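Local atomic coordinates of xyloglucanase (Paenibacillus pabuli, PDB entry 2JEP), a protein that hydrolyses internal beta-1,4-glucosidic bonds in the backbone of xyloglucan, a polysaccharide of the plant cell wall. Residues Y195-F206 with W221-T229; V70-K79 with V115-L124. All blocks are in the same frame, centred on the assembly; numbering follows the deposited sequence.

Contact 1: residues Y195-F206 with W221-T229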
loop_
_atom_site.group_PDB
_atom_site.type_symbol
_atom_site.label_atom_id
_atom_site.label_comp_id
_atom_site.label_asym_id
_atom_site.label_seq_id
_atom_site.Cartn_x
_atom_site.Cartn_y
_atom_site.Cartn_z
ATOM N N TYR A 195 3.197 17.918 12.887
ATOM C CA TYR A 195 3.555 16.585 12.454
ATOM C C TYR A 195 3.189 16.338 10.996
ATOM O O TYR A 195 3.920 15.659 10.274
ATOM C CB TYR A 195 2.914 15.528 13.343
ATOM C CG TYR A 195 3.347 15.528 14.781
ATOM C CD1 TYR A 195 4.488 16.194 15.205
ATOM C CD2 TYR A 195 2.600 14.858 15.737
ATOM C CE1 TYR A 195 4.854 16.190 16.550
ATOM C CE2 TYR A 195 2.959 14.871 17.079
ATOM C CZ TYR A 195 4.086 15.520 17.480
ATOM O OH TYR A 195 4.456 15.522 18.813
ATOM N N TYR A 196 2.056 16.905 10.560
ATOM C CA TYR A 196 1.671 16.803 9.156
ATOM C C TYR A 196 2.716 17.474 8.270
ATOM O O TYR A 196 3.054 16.970 7.185
ATOM C CB TYR A 196 0.255 17.361 8.900
ATOM C CG TYR A 196 -0.574 16.563 7.928
ATOM C CD1 TYR A 196 -0.017 15.897 6.832
ATOM C CD2 TYR A 196 -1.951 16.473 8.096
ATOM C CE1 TYR A 196 -0.799 15.151 5.966
ATOM C CE2 TYR A 196 -2.735 15.726 7.231
ATOM C CZ TYR A 196 -2.144 15.057 6.176
ATOM O OH TYR A 196 -2.926 14.261 5.337
ATOM N N THR A 197 3.261 18.601 8.745
ATOM C CA THR A 197 4.344 19.263 8.013
ATOM C C THR A 197 5.564 18.352 7.862
ATOM O O THR A 197 6.146 18.274 6.803
ATOM C CB THR A 197 4.672 20.599 8.670
ATOM O OG1 THR A 197 3.522 21.419 8.510
ATOM C CG2 THR A 197 5.911 21.261 8.050
ATOM N N ASN A 198 5.920 17.619 8.909
ATOM C CA ASN A 198 7.015 16.647 8.785
ATOM C C ASN A 198 6.700 15.592 7.727
ATOM O O ASN A 198 7.531 15.256 6.929
ATOM C CB ASN A 198 7.353 16.013 10.146
ATOM C CG ASN A 198 7.941 17.011 11.129
ATOM O OD1 ASN A 198 8.515 18.043 10.724
ATOM N ND2 ASN A 198 7.807 16.717 12.415
ATOM N N LEU A 199 5.480 15.064 7.767
ATOM C CA LEU A 199 5.052 14.074 6.771
ATOM C C LEU A 199 5.231 14.637 5.357
ATOM O O LEU A 199 5.786 13.989 4.471
ATOM C CB LEU A 199 3.589 13.666 7.038
ATOM C CG LEU A 199 3.001 12.514 6.229
ATOM C CD1 LEU A 199 1.764 11.976 6.943
ATOM C CD2 LEU A 199 2.653 12.920 4.800
ATOM N N ASN A 200 4.724 15.848 5.143
ATOM C CA ASN A 200 4.834 16.485 3.832
ATOM C C ASN A 200 6.298 16.674 3.442
ATOM O O ASN A 200 6.672 16.518 2.277
ATOM C CB ASN A 200 4.112 17.834 3.810
ATOM C CG ASN A 200 2.605 17.734 3.965
ATOM O OD1 ASN A 200 1.959 16.828 3.418
ATOM N ND2 ASN A 200 2.019 18.731 4.648
ATOM N N ALA A 201 7.130 17.004 4.430
ATOM C CA ALA A 201 8.564 17.162 4.176
ATOM C C ALA A 201 9.177 15.851 3.716
ATOM O O ALA A 201 9.997 15.838 2.809
ATOM C CB ALA A 201 9.279 17.708 5.406
ATOM N N TYR A 202 8.794 14.734 4.339
ATOM C CA TYR A 202 9.306 13.432 3.906
ATOM C C TYR A 202 8.904 13.197 2.451
ATOM O O TYR A 202 9.720 12.786 1.629
ATOM C CB TYR A 202 8.816 12.272 4.790
ATOM C CG TYR A 202 9.051 12.400 6.278
ATOM C CD1 TYR A 202 10.044 13.209 6.806
ATOM C CD2 TYR A 202 8.272 11.669 7.177
ATOM C CE1 TYR A 202 10.209 13.338 8.160
ATOM C CE2 TYR A 202 8.434 11.790 8.541
ATOM C CZ TYR A 202 9.401 12.632 9.044
ATOM O OH TYR A 202 9.527 12.759 10.398
ATOM N N ASN A 203 7.636 13.437 2.120
ATOM C CA ASN A 203 7.229 13.195 0.728
ATOM C C ASN A 203 8.050 14.045 -0.240
ATOM O O ASN A 203 8.426 13.563 -1.303
ATOM C CB ASN A 203 5.735 13.463 0.511
ATOM C CG ASN A 203 4.848 12.327 0.989
ATOM O OD1 ASN A 203 5.267 11.177 1.010
ATOM N ND2 ASN A 203 3.590 12.639 1.329
ATOM N N GLN A 204 8.308 15.295 0.127
ATOM C CA GLN A 204 9.088 16.193 -0.761
ATOM C C GLN A 204 10.528 15.724 -0.919
ATOM O O GLN A 204 11.086 15.721 -2.012
ATOM C CB GLN A 204 9.032 17.625 -0.238
ATOM C CG GLN A 204 9.624 18.621 -1.233
ATOM C CD GLN A 204 8.796 18.664 -2.506
ATOM O OE1 GLN A 204 7.644 19.125 -2.490
ATOM N NE2 GLN A 204 9.342 18.135 -3.603
ATOM N N ILE A 205 11.150 15.358 0.201
ATOM C CA ILE A 205 12.517 14.806 0.179
ATOM C C ILE A 205 12.593 13.557 -0.687
ATOM O O ILE A 205 13.526 13.388 -1.502
ATOM C CB ILE A 205 13.004 14.500 1.634
ATOM C CG1 ILE A 205 13.213 15.808 2.404
ATOM C CG2 ILE A 205 14.310 13.693 1.626
ATOM C CD1 ILE A 205 13.211 15.628 3.932
ATOM N N PHE A 206 11.624 12.666 -0.500
ATOM C CA PHE A 206 11.557 11.455 -1.320
ATOM C C PHE A 206 11.519 11.804 -2.802
ATOM O O PHE A 206 12.312 11.278 -3.599
ATOM C CB PHE A 206 10.334 10.626 -0.883
ATOM C CG PHE A 206 9.831 9.666 -1.903
ATOM C CD1 PHE A 206 10.476 8.464 -2.139
ATOM C CD2 PHE A 206 8.658 9.923 -2.598
ATOM C CE1 PHE A 206 9.935 7.546 -3.054
ATOM C CE2 PHE A 206 8.136 9.023 -3.491
ATOM C CZ PHE A 206 8.779 7.833 -3.732
ATOM N N TRP A 221 6.666 6.820 -12.009
ATOM C CA TRP A 221 5.611 7.181 -11.086
ATOM C C TRP A 221 6.045 6.975 -9.640
ATOM O O TRP A 221 6.657 5.960 -9.286
ATOM C CB TRP A 221 4.371 6.347 -11.374
ATOM C CG TRP A 221 3.732 6.682 -12.667
ATOM C CD1 TRP A 221 3.961 6.099 -13.888
ATOM C CD2 TRP A 221 2.744 7.683 -12.882
ATOM N NE1 TRP A 221 3.178 6.698 -14.840
ATOM C CE2 TRP A 221 2.424 7.676 -14.253
ATOM C CE3 TRP A 221 2.130 8.618 -12.058
ATOM C CZ2 TRP A 221 1.474 8.547 -14.807
ATOM C CZ3 TRP A 221 1.198 9.488 -12.617
ATOM C CH2 TRP A 221 0.887 9.439 -13.977
ATOM N N LEU A 222 5.685 7.945 -8.799
ATOM C CA LEU A 222 5.985 7.924 -7.376
ATOM C C LEU A 222 4.690 8.089 -6.598
ATOM O O LEU A 222 3.904 8.992 -6.880
ATOM C CB LEU A 222 6.913 9.081 -7.035
ATOM C CG LEU A 222 8.238 9.150 -7.812
ATOM C CD1 LEU A 222 9.046 10.373 -7.374
ATOM C CD2 LEU A 222 9.033 7.887 -7.662
ATOM N N LEU A 223 4.473 7.203 -5.625
ATOM C CA LEU A 223 3.239 7.127 -4.855
ATOM C C LEU A 223 3.495 7.681 -3.450
ATOM O O LEU A 223 4.452 7.260 -2.802
ATOM C CB LEU A 223 2.793 5.665 -4.779
ATOM C CG LEU A 223 1.573 5.281 -3.944
ATOM C CD1 LEU A 223 0.327 5.964 -4.515
ATOM C CD2 LEU A 223 1.373 3.794 -3.891
ATOM N N VAL A 224 2.652 8.623 -3.011
ATOM C CA VAL A 224 2.798 9.266 -1.719
ATOM C C VAL A 224 1.461 9.244 -0.975
ATOM O O VAL A 224 0.412 9.462 -1.577
ATOM C CB VAL A 224 3.332 10.726 -1.823
ATOM C CG1 VAL A 224 4.693 10.712 -2.505
ATOM C CG2 VAL A 224 2.363 11.660 -2.549
ATOM N N PRO A 225 1.497 8.997 0.343
ATOM C CA PRO A 225 0.309 9.108 1.143
ATOM C C PRO A 225 0.192 10.415 1.897
ATOM O O PRO A 225 1.159 11.153 2.024
ATOM C CB PRO A 225 0.516 7.984 2.159
ATOM C CG PRO A 225 1.995 8.093 2.457
ATOM C CD PRO A 225 2.632 8.510 1.145
ATOM N N GLY A 226 -1.003 10.642 2.433
ATOM C CA GLY A 226 -1.189 11.578 3.525
ATOM C C GLY A 226 -1.211 10.865 4.867
ATOM O O GLY A 226 -0.692 9.765 5.023
ATOM N N TRP A 227 -1.784 11.527 5.861
ATOM C CA TRP A 227 -1.730 11.094 7.249
ATOM C C TRP A 227 -2.402 9.738 7.459
ATOM O O TRP A 227 -3.608 9.595 7.229
ATOM C CB TRP A 227 -2.440 12.139 8.107
ATOM C CG TRP A 227 -2.353 11.930 9.575
ATOM C CD1 TRP A 227 -3.262 11.323 10.385
ATOM C CD2 TRP A 227 -1.317 12.418 10.431
ATOM N NE1 TRP A 227 -2.856 11.395 11.687
ATOM C CE2 TRP A 227 -1.657 12.055 11.749
ATOM C CE3 TRP A 227 -0.127 13.130 10.212
ATOM C CZ2 TRP A 227 -0.869 12.379 12.843
ATOM C CZ3 TRP A 227 0.654 13.452 11.290
ATOM C CH2 TRP A 227 0.286 13.076 12.595
ATOM N N ASN A 228 -1.613 8.765 7.912
ATOM C CA ASN A 228 -2.126 7.429 8.252
ATOM C C ASN A 228 -2.918 6.786 7.123
ATOM O O ASN A 228 -3.787 5.962 7.388
ATOM C CB ASN A 228 -2.960 7.422 9.527
ATOM C CG ASN A 228 -3.011 6.057 10.146
ATOM O OD1 ASN A 228 -2.084 5.241 9.965
ATOM N ND2 ASN A 228 -4.064 5.802 10.912
ATOM N N THR A 229 -2.592 7.116 5.881
ATOM C CA THR A 229 -3.316 6.621 4.700
ATOM C C THR A 229 -4.841 6.804 4.830
ATOM O O THR A 229 -5.621 6.068 4.236
ATOM C CB THR A 229 -2.938 5.191 4.289
ATOM O OG1 THR A 229 -3.250 4.267 5.323
ATOM C CG2 THR A 229 -1.467 5.089 3.904
#

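Contact 2: residues V70-K79 with V115-L124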
loop_
_atom_site.group_PDB
_atom_site.type_symbol
_atom_site.label_atom_id
_atom_site.label_comp_id
_atom_site.label_asym_id
_atom_site.label_seq_id
_atom_site.Cartn_x
_atom_site.Cartn_y
_atom_site.Cartn_z
ATOM N N VAL A 70 9.617 -16.115 -0.151
ATOM C CA VAL A 70 8.897 -15.874 -1.389
ATOM C C VAL A 70 9.605 -16.581 -2.534
ATOM O O VAL A 70 10.853 -16.596 -2.610
ATOM C CB VAL A 70 8.791 -14.346 -1.686
ATOM C CG1 VAL A 70 8.018 -14.089 -2.979
ATOM C CG2 VAL A 70 8.108 -13.616 -0.527
ATOM N N THR A 71 8.820 -17.173 -3.430
ATOM C CA THR A 71 9.334 -17.815 -4.645
ATOM C C THR A 71 8.592 -17.279 -5.872
ATOM O O THR A 71 7.489 -16.761 -5.763
ATOM C CB THR A 71 9.159 -19.332 -4.568
ATOM O OG1 THR A 71 7.763 -19.599 -4.427
ATOM C CG2 THR A 71 9.890 -19.910 -3.363
ATOM N N PRO A 72 9.198 -17.403 -7.064
ATOM C CA PRO A 72 8.537 -16.884 -8.243
ATOM C C PRO A 72 7.186 -17.529 -8.514
ATOM O O PRO A 72 6.299 -16.906 -9.108
ATOM C CB PRO A 72 9.533 -17.166 -9.380
ATOM C CG PRO A 72 10.660 -17.811 -8.802
ATOM C CD PRO A 72 10.537 -17.929 -7.338
ATOM N N GLU A 73 7.025 -18.783 -8.086
ATOM C CA GLU A 73 5.782 -19.504 -8.327
ATOM C C GLU A 73 4.582 -18.813 -7.676
ATOM O O GLU A 73 3.484 -18.855 -8.213
ATOM C CB GLU A 73 5.878 -20.948 -7.839
ATOM C CG GLU A 73 6.797 -21.840 -8.707
ATOM C CD GLU A 73 8.278 -21.715 -8.430
ATOM O OE1 GLU A 73 8.714 -20.953 -7.557
ATOM O OE2 GLU A 73 9.025 -22.433 -9.131
ATOM N N LEU A 74 4.770 -18.217 -6.508
ATOM C CA LEU A 74 3.667 -17.504 -5.856
ATOM C C LEU A 74 3.205 -16.343 -6.722
ATOM O O LEU A 74 2.010 -16.139 -6.944
ATOM C CB LEU A 74 4.067 -17.024 -4.454
ATOM C CG LEU A 74 3.011 -16.216 -3.708
ATOM C CD1 LEU A 74 1.676 -16.981 -3.536
ATOM C CD2 LEU A 74 3.562 -15.731 -2.363
ATOM N N ILE A 75 4.159 -15.574 -7.217
ATOM C CA ILE A 75 3.819 -14.414 -8.024
ATOM C C ILE A 75 3.156 -14.837 -9.338
ATOM O O ILE A 75 2.190 -14.207 -9.786
ATOM C CB ILE A 75 5.063 -13.546 -8.278
ATOM C CG1 ILE A 75 5.706 -13.077 -6.948
ATOM C CG2 ILE A 75 4.709 -12.342 -9.147
ATOM C CD1 ILE A 75 4.717 -12.467 -5.910
ATOM N N LYS A 76 3.602 -15.956 -9.910
ATOM C CA LYS A 76 2.960 -16.478 -11.106
ATOM C C LYS A 76 1.522 -16.890 -10.835
ATOM O O LYS A 76 0.649 -16.691 -11.694
ATOM C CB LYS A 76 3.772 -17.625 -11.701
ATOM C CG LYS A 76 5.046 -17.161 -12.363
ATOM C CD LYS A 76 5.812 -18.327 -12.973
ATOM C CE LYS A 76 7.036 -17.850 -13.758
ATOM N NZ LYS A 76 8.069 -18.917 -13.922
ATOM N N LYS A 77 1.265 -17.451 -9.664
ATOM C CA LYS A 77 -0.096 -17.859 -9.288
ATOM C C LYS A 77 -1.013 -16.649 -9.135
ATOM O O LYS A 77 -2.170 -16.656 -9.590
ATOM C CB LYS A 77 -0.036 -18.671 -7.996
ATOM C CG LYS A 77 -1.306 -19.376 -7.600
ATOM C CD LYS A 77 -1.570 -20.591 -8.481
ATOM C CE LYS A 77 -2.911 -21.215 -8.138
ATOM N NZ LYS A 77 -3.199 -22.390 -9.003
ATOM N N VAL A 78 -0.492 -15.594 -8.511
ATOM C CA VAL A 78 -1.261 -14.362 -8.337
ATOM C C VAL A 78 -1.573 -13.750 -9.720
ATOM O O VAL A 78 -2.714 -13.306 -9.987
ATOM C CB VAL A 78 -0.496 -13.394 -7.406
ATOM C CG1 VAL A 78 -1.133 -12.027 -7.393
ATOM C CG2 VAL A 78 -0.426 -13.965 -5.996
ATOM N N LYS A 79 -0.578 -13.720 -10.613
ATOM C CA LYS A 79 -0.817 -13.241 -11.977
ATOM C C LYS A 79 -1.894 -14.092 -12.684
ATOM O O LYS A 79 -2.758 -13.565 -13.385
ATOM C CB LYS A 79 0.498 -13.267 -12.770
ATOM C CG LYS A 79 0.379 -13.020 -14.282
ATOM C CD LYS A 79 1.741 -13.029 -14.904
ATOM C CE LYS A 79 1.670 -13.049 -16.416
ATOM N NZ LYS A 79 3.045 -13.028 -17.041
ATOM N N VAL A 115 12.987 -10.295 -5.421
ATOM C CA VAL A 115 11.553 -10.410 -5.275
ATOM C C VAL A 115 10.830 -9.460 -6.246
ATOM O O VAL A 115 9.824 -9.845 -6.881
ATOM C CB VAL A 115 11.150 -10.186 -3.809
ATOM C CG1 VAL A 115 9.617 -10.179 -3.627
ATOM C CG2 VAL A 115 11.775 -11.287 -2.922
ATOM N N VAL A 116 11.327 -8.230 -6.375
ATOM C CA VAL A 116 10.803 -7.316 -7.391
ATOM C C VAL A 116 10.833 -7.997 -8.755
ATOM O O VAL A 116 9.858 -7.950 -9.507
ATOM C CB VAL A 116 11.586 -6.004 -7.407
ATOM C CG1 VAL A 116 11.321 -5.222 -8.727
ATOM C CG2 VAL A 116 11.247 -5.174 -6.188
ATOM N N ASP A 117 11.968 -8.616 -9.094
ATOM C CA ASP A 117 12.083 -9.244 -10.396
ATOM C C ASP A 117 11.076 -10.375 -10.618
ATOM O O ASP A 117 10.630 -10.600 -11.744
ATOM C CB ASP A 117 13.498 -9.777 -10.602
ATOM C CG ASP A 117 14.524 -8.701 -10.859
ATOM O OD1 ASP A 117 14.128 -7.558 -11.169
ATOM O OD2 ASP A 117 15.736 -9.072 -10.820
ATOM N N TYR A 118 10.694 -11.101 -9.564
ATOM C CA TYR A 118 9.679 -12.142 -9.736
ATOM C C TYR A 118 8.418 -11.581 -10.365
ATOM O O TYR A 118 7.779 -12.246 -11.148
ATOM C CB TYR A 118 9.279 -12.800 -8.412
ATOM C CG TYR A 118 10.358 -13.528 -7.635
ATOM C CD1 TYR A 118 11.547 -13.896 -8.209
ATOM C CD2 TYR A 118 10.171 -13.832 -6.294
ATOM C CE1 TYR A 118 12.537 -14.546 -7.460
ATOM C CE2 TYR A 118 11.128 -14.493 -5.569
ATOM C CZ TYR A 118 12.320 -14.830 -6.143
ATOM O OH TYR A 118 13.269 -15.463 -5.371
ATOM N N ALA A 119 8.045 -10.367 -9.971
ATOM C CA ALA A 119 6.849 -9.686 -10.504
ATOM C C ALA A 119 7.160 -8.906 -11.774
ATOM O O ALA A 119 6.437 -9.003 -12.778
ATOM C CB ALA A 119 6.243 -8.748 -9.448
ATOM N N TYR A 120 8.253 -8.146 -11.756
ATOM C CA TYR A 120 8.595 -7.305 -12.904
ATOM C C TYR A 120 8.858 -8.136 -14.161
ATOM O O TYR A 120 8.446 -7.755 -15.265
ATOM C CB TYR A 120 9.798 -6.447 -12.540
ATOM C CG TYR A 120 10.282 -5.467 -13.580
ATOM C CD1 TYR A 120 9.751 -4.204 -13.662
ATOM C CD2 TYR A 120 11.301 -5.810 -14.460
ATOM C CE1 TYR A 120 10.227 -3.293 -14.597
ATOM C CE2 TYR A 120 11.761 -4.924 -15.409
ATOM C CZ TYR A 120 11.243 -3.659 -15.461
ATOM O OH TYR A 120 11.697 -2.719 -16.375
ATOM N N ASN A 121 9.536 -9.270 -14.001
ATOM C CA ASN A 121 9.839 -10.115 -15.153
ATOM C C ASN A 121 8.629 -10.833 -15.714
ATOM O O ASN A 121 8.703 -11.374 -16.846
ATOM C CB ASN A 121 10.927 -11.121 -14.816
ATOM C CG ASN A 121 12.280 -10.488 -14.664
ATOM O OD1 ASN A 121 12.500 -9.360 -15.102
ATOM N ND2 ASN A 121 13.210 -11.223 -14.037
ATOM N N GLU A 122 7.526 -10.834 -14.955
ATOM C CA GLU A 122 6.247 -11.363 -15.409
ATOM C C GLU A 122 5.336 -10.293 -15.998
ATOM O O GLU A 122 4.180 -10.554 -16.299
ATOM C CB GLU A 122 5.534 -12.079 -14.265
ATOM C CG GLU A 122 6.171 -13.373 -13.851
ATOM C CD GLU A 122 6.064 -14.441 -14.926
ATOM O OE1 GLU A 122 4.992 -14.511 -15.552
ATOM O OE2 GLU A 122 7.042 -15.198 -15.144
ATOM N N GLY A 123 5.862 -9.100 -16.221
ATOM C CA GLY A 123 5.076 -8.080 -16.904
ATOM C C GLY A 123 4.142 -7.312 -15.982
ATOM O O GLY A 123 3.321 -6.529 -16.455
ATOM N N LEU A 124 4.264 -7.526 -14.671
ATOM C CA LEU A 124 3.355 -6.894 -13.712
ATOM C C LEU A 124 3.858 -5.510 -13.321
ATOM O O LEU A 124 5.049 -5.242 -13.391
ATOM C CB LEU A 124 3.269 -7.771 -12.463
ATOM C CG LEU A 124 2.714 -9.173 -12.716
ATOM C CD1 LEU A 124 2.932 -10.056 -11.504
ATOM C CD2 LEU A 124 1.224 -9.153 -13.091
HETATM O O HOH W 1 12.904 -17.839 -4.014
HETATM O O HOH W 2 7.591 -15.055 -10.933
#

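Contact 1: residues Y195-F206 with W221-T229
Tyr196 and Trp227 meet through a hydroxyl and a backbone amide. Trp227 N donates to Tyr196 OH over 3.0 Å, nearly straight at 168°. The hydroxyl in turn bonds to Tyr233 O. The CB of Trp227 sits over one face of the Tyr196 ring, 3.5 Å from CZ. The two aromatic systems are oblique, with planes at 45°. Gly226 runs past the same hydroxyl, where a CB would clash.

Two turns further along the helix, Asn203 uses both ends of its amide. Asn203 ND2 donates to Pro225 O at 2.9 Å, in the carbonyl plane; the acceptor lies near the Asn203 amide plane. OD1 takes a bond from Ser179 OG. Between these polar points Leu199 CD1 packs on Trp227 CA at 3.6 Å. Phe206, with CG anti to its N (chi1 158°), brings CE2 to Leu222 CB at 3.7 Å.

Helix 193-211 runs antiparallel to strand 222-225 and leads into it, completing the beta-alpha-beta crossover from strand 175-178 of this TIM barrel. A phenylalanine at Tyr196 would probably leave Trp227 N and Tyr233 O without their shared partner. Buried side chains thus satisfy the backbone at Pro225 and Trp227 in an otherwise apolar setting.

Contact 2: residues V70-K79 with V115-L124
Lys79 NZ is gripped twice by Glu122. Lys79 NZ donates to the backbone Glu122 O at 2.8 Å. Lys79 NZ also donates to Glu122 OE1 at 2.9 Å, as part of a salt bridge. OE1 is met on its anti side, 27° out of the carboxylate plane. The pair joins two neighbouring outer helices of the TIM barrel, 72-80 and 106-120, whose segments run at 34° to each other. Lys79 reaches across because its CG is anti to the backbone N (chi1 170°) and the chain beyond stays extended. Glu122 bends at chi2 instead. Its other oxygen, OE2, faces Lys76, but the Lys76 ammonium stays beyond salt-bridge distance.

A Schellman motif ends helix 106-120, with Gly123 at positive phi. This turn presents Glu122 and Leu124 to the partner helix. Ile75 fills the middle: its CG2 lies 3.7 Å from Leu124 CD1 and also touches Ala119, while CG1 meets Tyr118 CB.

At the other end Pro72 CD lies over one face of the Tyr118 ring, a CH-pi contact 3.9 Å from the centroid. Val70 CG1 comes in at the edge of that ring. Arg111 bonds to both Tyr118 OH and Val70 O. A water also joins these two oxygens. A second water donates to Pro72 O at 2.9 Å and to Tyr118 O at 2.8 Å.

How the contacts relate
Both contacts belong to one TIM barrel, but they share no helix or strand. Their centres lie about 28 Å apart, on opposite sides of the chain's centre. Contact 1 sets a helix against a strand of the barrel wall and is almost wholly buried. Contact 2 sets two outer helices side by side and is only partly buried. The chemistry follows this difference. Contact 1 uses neutral side chains, which bond mainly to backbone atoms within an apolar and aromatic setting. In contact 2 apolar side chains such as Val70, Ala119 and Leu124 pack on the barrel strands, while charged groups and bridging waters work along its more open parts.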